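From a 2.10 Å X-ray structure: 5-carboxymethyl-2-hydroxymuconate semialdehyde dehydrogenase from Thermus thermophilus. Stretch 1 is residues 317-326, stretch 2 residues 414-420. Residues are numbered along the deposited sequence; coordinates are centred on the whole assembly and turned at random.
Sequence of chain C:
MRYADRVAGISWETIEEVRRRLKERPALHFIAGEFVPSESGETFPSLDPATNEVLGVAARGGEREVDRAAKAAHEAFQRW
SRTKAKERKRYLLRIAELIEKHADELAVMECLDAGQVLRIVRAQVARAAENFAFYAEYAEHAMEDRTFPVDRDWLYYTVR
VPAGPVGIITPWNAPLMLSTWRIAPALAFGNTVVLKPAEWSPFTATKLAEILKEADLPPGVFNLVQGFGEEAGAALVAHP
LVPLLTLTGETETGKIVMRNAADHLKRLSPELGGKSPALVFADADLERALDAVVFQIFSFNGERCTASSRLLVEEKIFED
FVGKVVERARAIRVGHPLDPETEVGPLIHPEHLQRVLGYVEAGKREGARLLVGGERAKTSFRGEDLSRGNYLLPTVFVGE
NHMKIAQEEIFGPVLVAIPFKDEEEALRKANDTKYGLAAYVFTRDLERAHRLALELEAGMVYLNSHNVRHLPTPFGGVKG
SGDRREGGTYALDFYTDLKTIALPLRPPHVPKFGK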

ATOM      1  N   ILE C 317      12.641  36.744 -21.879  1.00 26.01           N
ATOM      2  CA  ILE C 317      11.237  37.148 -21.965  1.00 21.90           C
ATOM      3  C   ILE C 317      10.810  37.961 -20.756  1.00 22.64           C
ATOM      4  O   ILE C 317       9.637  38.313 -20.620  1.00 22.24           O
ATOM      5  CB  ILE C 317      10.289  35.941 -22.050  1.00 25.05           C
ATOM      6  CG1 ILE C 317      10.488  35.035 -20.828  1.00 25.95           C
ATOM      7  CG2 ILE C 317      10.508  35.203 -23.358  1.00 23.95           C
ATOM      8  CD1 ILE C 317       9.326  34.097 -20.556  1.00 23.54           C
ATOM      9  N   PHE C 318      11.762  38.263 -19.884  1.00 18.15           N
ATOM     10  CA  PHE C 318      11.470  39.010 -18.669  1.00 25.37           C
ATOM     11  C   PHE C 318      10.725  40.325 -18.908  1.00 26.42           C
ATOM     12  O   PHE C 318       9.650  40.550 -18.348  1.00 24.84           O
ATOM     13  CB  PHE C 318      12.771  39.272 -17.897  1.00 20.32           C
ATOM     14  CG  PHE C 318      12.552  39.777 -16.505  1.00 20.85           C
ATOM     15  CD1 PHE C 318      12.345  41.132 -16.265  1.00 16.20           C
ATOM     16  CD2 PHE C 318      12.520  38.891 -15.432  1.00 21.62           C
ATOM     17  CE1 PHE C 318      12.107  41.600 -14.971  1.00 24.58           C
ATOM     18  CE2 PHE C 318      12.283  39.343 -14.133  1.00 20.40           C
ATOM     19  CZ  PHE C 318      12.075  40.700 -13.900  1.00 23.71           C
ATOM     20  N   GLU C 319      11.293  41.184 -19.747  1.00 31.17           N
ATOM     21  CA  GLU C 319      10.686  42.479 -20.044  1.00 27.59           C
ATOM     22  C   GLU C 319       9.246  42.387 -20.534  1.00 25.24           C
ATOM     23  O   GLU C 319       8.354  43.058 -20.007  1.00 23.65           O
ATOM     24  CB  GLU C 319      11.530  43.228 -21.080  1.00 29.27           C
ATOM     25  CG  GLU C 319      12.067  44.547 -20.566  1.00 46.68           C
ATOM     26  CD  GLU C 319      12.828  44.388 -19.259  1.00 53.08           C
ATOM     27  OE1 GLU C 319      13.946  43.829 -19.278  1.00 60.26           O
ATOM     28  OE2 GLU C 319      12.305  44.811 -18.206  1.00 59.16           O
ATOM     29  N   ASP C 320       9.015  41.554 -21.541  1.00 22.00           N
ATOM     30  CA  ASP C 320       7.678  41.419 -22.095  1.00 24.63           C
ATOM     31  C   ASP C 320       6.675  40.762 -21.148  1.00 24.57           C
ATOM     32  O   ASP C 320       5.583  41.283 -20.942  1.00 22.36           O
ATOM     33  CB  ASP C 320       7.721  40.620 -23.397  1.00 26.77           C
ATOM     34  CG  ASP C 320       6.380  40.607 -24.107  1.00 37.53           C
ATOM     35  OD1 ASP C 320       6.055  41.608 -24.784  1.00 43.25           O
ATOM     36  OD2 ASP C 320       5.640  39.607 -23.974  1.00 36.88           O
ATOM     37  N   PHE C 321       7.045  39.615 -20.581  1.00 19.20           N
ATOM     38  CA  PHE C 321       6.141  38.892 -19.692  1.00 20.75           C
ATOM     39  C   PHE C 321       5.813  39.682 -18.435  1.00 19.59           C
ATOM     40  O   PHE C 321       4.644  39.836 -18.079  1.00 19.93           O
ATOM     41  CB  PHE C 321       6.738  37.535 -19.295  1.00 22.29           C
ATOM     42  CG  PHE C 321       5.773  36.649 -18.553  1.00 20.49           C
ATOM     43  CD1 PHE C 321       4.774  35.957 -19.239  1.00 16.42           C
ATOM     44  CD2 PHE C 321       5.838  36.535 -17.164  1.00 14.56           C
ATOM     45  CE1 PHE C 321       3.849  35.166 -18.550  1.00 23.39           C
ATOM     46  CE2 PHE C 321       4.921  35.749 -16.464  1.00 15.95           C
ATOM     47  CZ  PHE C 321       3.922  35.063 -17.156  1.00 17.29           C
ATOM     48  N   VAL C 322       6.845  40.177 -17.760  1.00 18.55           N
ATOM     49  CA  VAL C 322       6.634  40.948 -16.544  1.00 19.62           C
ATOM     50  C   VAL C 322       5.823  42.196 -16.857  1.00 24.57           C
ATOM     51  O   VAL C 322       4.993  42.625 -16.054  1.00 21.53           O
ATOM     52  CB  VAL C 322       7.973  41.333 -15.897  1.00 22.13           C
ATOM     53  CG1 VAL C 322       7.737  42.263 -14.700  1.00 18.40           C
ATOM     54  CG2 VAL C 322       8.692  40.068 -15.447  1.00 16.37           C
ATOM     55  N   GLY C 323       6.062  42.770 -18.034  1.00 26.17           N
ATOM     56  CA  GLY C 323       5.315  43.943 -18.440  1.00 18.98           C
ATOM     57  C   GLY C 323       3.844  43.577 -18.511  1.00 22.82           C
ATOM     58  O   GLY C 323       2.977  44.366 -18.119  1.00 24.23           O
ATOM     59  N   LYS C 324       3.554  42.377 -19.006  1.00 19.31           N
ATOM     60  CA  LYS C 324       2.168  41.932 -19.101  1.00 23.71           C
ATOM     61  C   LYS C 324       1.562  41.644 -17.731  1.00 23.51           C
ATOM     62  O   LYS C 324       0.361  41.817 -17.533  1.00 23.86           O
ATOM     63  CB  LYS C 324       2.066  40.707 -20.011  1.00 22.13           C
ATOM     64  CG  LYS C 324       2.124  41.090 -21.481  1.00 24.56           C
ATOM     65  CD  LYS C 324       2.341  39.907 -22.390  1.00 23.80           C
ATOM     66  CE  LYS C 324       2.521  40.388 -23.818  1.00 24.96           C
ATOM     67  NZ  LYS C 324       3.035  39.306 -24.691  1.00 34.84           N
ATOM     68  N   VAL C 325       2.390  41.219 -16.784  1.00 22.13           N
ATOM     69  CA  VAL C 325       1.900  40.946 -15.440  1.00 22.46           C
ATOM     70  C   VAL C 325       1.482  42.277 -14.819  1.00 24.29           C
ATOM     71  O   VAL C 325       0.431  42.380 -14.179  1.00 24.60           O
ATOM     72  CB  VAL C 325       2.994  40.290 -14.557  1.00 20.55           C
ATOM     73  CG1 VAL C 325       2.544  40.262 -13.103  1.00 16.81           C
ATOM     74  CG2 VAL C 325       3.274  38.866 -15.044  1.00 16.28           C
ATOM     75  N   VAL C 326       2.312  43.296 -15.026  1.00 24.69           N
ATOM     76  CA  VAL C 326       2.050  44.630 -14.495  1.00 22.88           C
ATOM     77  C   VAL C 326       0.727  45.222 -14.990  1.00 23.12           C
ATOM     78  O   VAL C 326      -0.047  45.759 -14.199  1.00 22.72           O
ATOM     79  CB  VAL C 326       3.201  45.602 -14.854  1.00 25.05           C
ATOM     80  CG1 VAL C 326       2.861  47.023 -14.402  1.00 19.93           C
ATOM     81  CG2 VAL C 326       4.491  45.131 -14.199  1.00 25.10           C
ATOM     82  N   VAL C 414       1.329  41.423  -2.939  1.00 18.69           N
ATOM     83  CA  VAL C 414       2.620  41.982  -3.333  1.00 18.55           C
ATOM     84  C   VAL C 414       3.472  40.923  -4.019  1.00 18.77           C
ATOM     85  O   VAL C 414       3.744  39.868  -3.449  1.00 18.00           O
ATOM     86  CB  VAL C 414       3.409  42.513  -2.114  1.00 19.49           C
ATOM     87  CG1 VAL C 414       4.744  43.093  -2.582  1.00 15.34           C
ATOM     88  CG2 VAL C 414       2.596  43.573  -1.369  1.00 17.34           C
ATOM     89  N   LEU C 415       3.905  41.224  -5.235  1.00 16.60           N
ATOM     90  CA  LEU C 415       4.713  40.294  -6.014  1.00 17.19           C
ATOM     91  C   LEU C 415       6.095  40.851  -6.314  1.00 21.59           C
ATOM     92  O   LEU C 415       6.260  42.058  -6.504  1.00 21.60           O
ATOM     93  CB  LEU C 415       4.017  39.979  -7.339  1.00 15.29           C
ATOM     94  CG  LEU C 415       4.748  39.043  -8.313  1.00 19.80           C
ATOM     95  CD1 LEU C 415       4.725  37.618  -7.763  1.00 20.82           C
ATOM     96  CD2 LEU C 415       4.071  39.086  -9.680  1.00 15.62           C
ATOM     97  N   VAL C 416       7.087  39.966  -6.343  1.00 19.31           N
ATOM     98  CA  VAL C 416       8.445  40.365  -6.678  1.00 20.36           C
ATOM     99  C   VAL C 416       8.912  39.483  -7.835  1.00 17.18           C
ATOM    100  O   VAL C 416       8.949  38.263  -7.720  1.00 19.01           O
ATOM    101  CB  VAL C 416       9.417  40.233  -5.467  1.00 21.79           C
ATOM    102  CG1 VAL C 416       9.484  38.792  -4.981  1.00 22.78           C
ATOM    103  CG2 VAL C 416      10.800  40.716  -5.870  1.00 24.06           C
ATOM    104  N   ALA C 417       9.221  40.120  -8.961  1.00 16.58           N
ATOM    105  CA  ALA C 417       9.683  39.434 -10.167  1.00 15.52           C
ATOM    106  C   ALA C 417      11.214  39.394 -10.185  1.00 22.91           C
ATOM    107  O   ALA C 417      11.874  40.414  -9.984  1.00 24.08           O
ATOM    108  CB  ALA C 417       9.162  40.160 -11.402  1.00 16.02           C
ATOM    109  N   ILE C 418      11.769  38.213 -10.443  1.00 21.97           N
ATOM    110  CA  ILE C 418      13.214  38.010 -10.451  1.00 19.62           C
ATOM    111  C   ILE C 418      13.627  37.236 -11.698  1.00 19.05           C
ATOM    112  O   ILE C 418      13.043  36.204 -12.014  1.00 23.31           O
ATOM    113  CB  ILE C 418      13.634  37.202  -9.210  1.00 21.31           C
ATOM    114  CG1 ILE C 418      13.062  37.863  -7.955  1.00 24.57           C
ATOM    115  CG2 ILE C 418      15.151  37.114  -9.120  1.00 20.52           C
ATOM    116  CD1 ILE C 418      13.031  36.958  -6.740  1.00 22.38           C
ATOM    117  N   PRO C 419      14.648  37.726 -12.419  1.00 21.82           N
ATOM    118  CA  PRO C 419      15.124  37.060 -13.637  1.00 20.53           C
ATOM    119  C   PRO C 419      16.072  35.894 -13.396  1.00 18.76           C
ATOM    120  O   PRO C 419      16.705  35.798 -12.343  1.00 25.43           O
ATOM    121  CB  PRO C 419      15.823  38.191 -14.386  1.00 23.18           C
ATOM    122  CG  PRO C 419      16.456  38.961 -13.264  1.00 20.70           C
ATOM    123  CD  PRO C 419      15.318  39.029 -12.245  1.00 21.15           C
ATOM    124  N   PHE C 420      16.149  34.993 -14.369  1.00 17.70           N
ATOM    125  CA  PHE C 420      17.086  33.879 -14.292  1.00 21.25           C
ATOM    126  C   PHE C 420      17.569  33.633 -15.714  1.00 22.78           C
ATOM    127  O   PHE C 420      16.815  33.824 -16.674  1.00 20.89           O
ATOM    128  CB  PHE C 420      16.451  32.628 -13.647  1.00 17.13           C
ATOM    129  CG  PHE C 420      15.347  31.989 -14.449  1.00 16.89           C
ATOM    130  CD1 PHE C 420      15.637  31.200 -15.563  1.00 15.61           C
ATOM    131  CD2 PHE C 420      14.020  32.124 -14.049  1.00 12.86           C
ATOM    132  CE1 PHE C 420      14.624  30.548 -16.262  1.00 20.23           C
ATOM    133  CE2 PHE C 420      12.999  31.478 -14.738  1.00 16.56           C
ATOM    134  CZ  PHE C 420      13.299  30.684 -15.850  1.00 18.24           C
TER

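How do the two backbones lie? Residues 317-326 belong to a helix and 414-420 form a strand running nearly antiparallel to it, at 161°, with the axes 9.6 Å apart at closest approach. No hydrogen bond crosses between them. The helix bonds its own backbone, as in V322 N to F318 O at 2.9 Å; the contact is made by helix side chains packing on strand side chains and, at F318, on strand backbone.

Which residues meet? The helix turns F318, V322 and V325 toward the strand, while L415 and A417, alternate residues of the strand, point back. Their order is antiparallel: F318 lies by P419, V322 by A417 and V325 by L415.

What does F318 do? With chi1 in t, its ring lies over A417 to P419 and gives the largest share of the helix's buried area. F318 CD2 lies 3.5 Å from P419 CB, F318 CE2 is 3.3 Å from P419 N, and I418 C sits at the ring edge. A417 suits this spot because its small methyl, CB, lets F318 CZ approach to 3.9 Å and V322 CG2 to 4.1 Å.

What closes the other end? V325 CG1 packs 3.9 Å from L415 CD2, the longer leucine reaching out to the branched valine. D320 and K324 stay out of reach of the strand, exposed and joined by a salt bridge, K324 NZ to D320 OD2, of 2.7 Å.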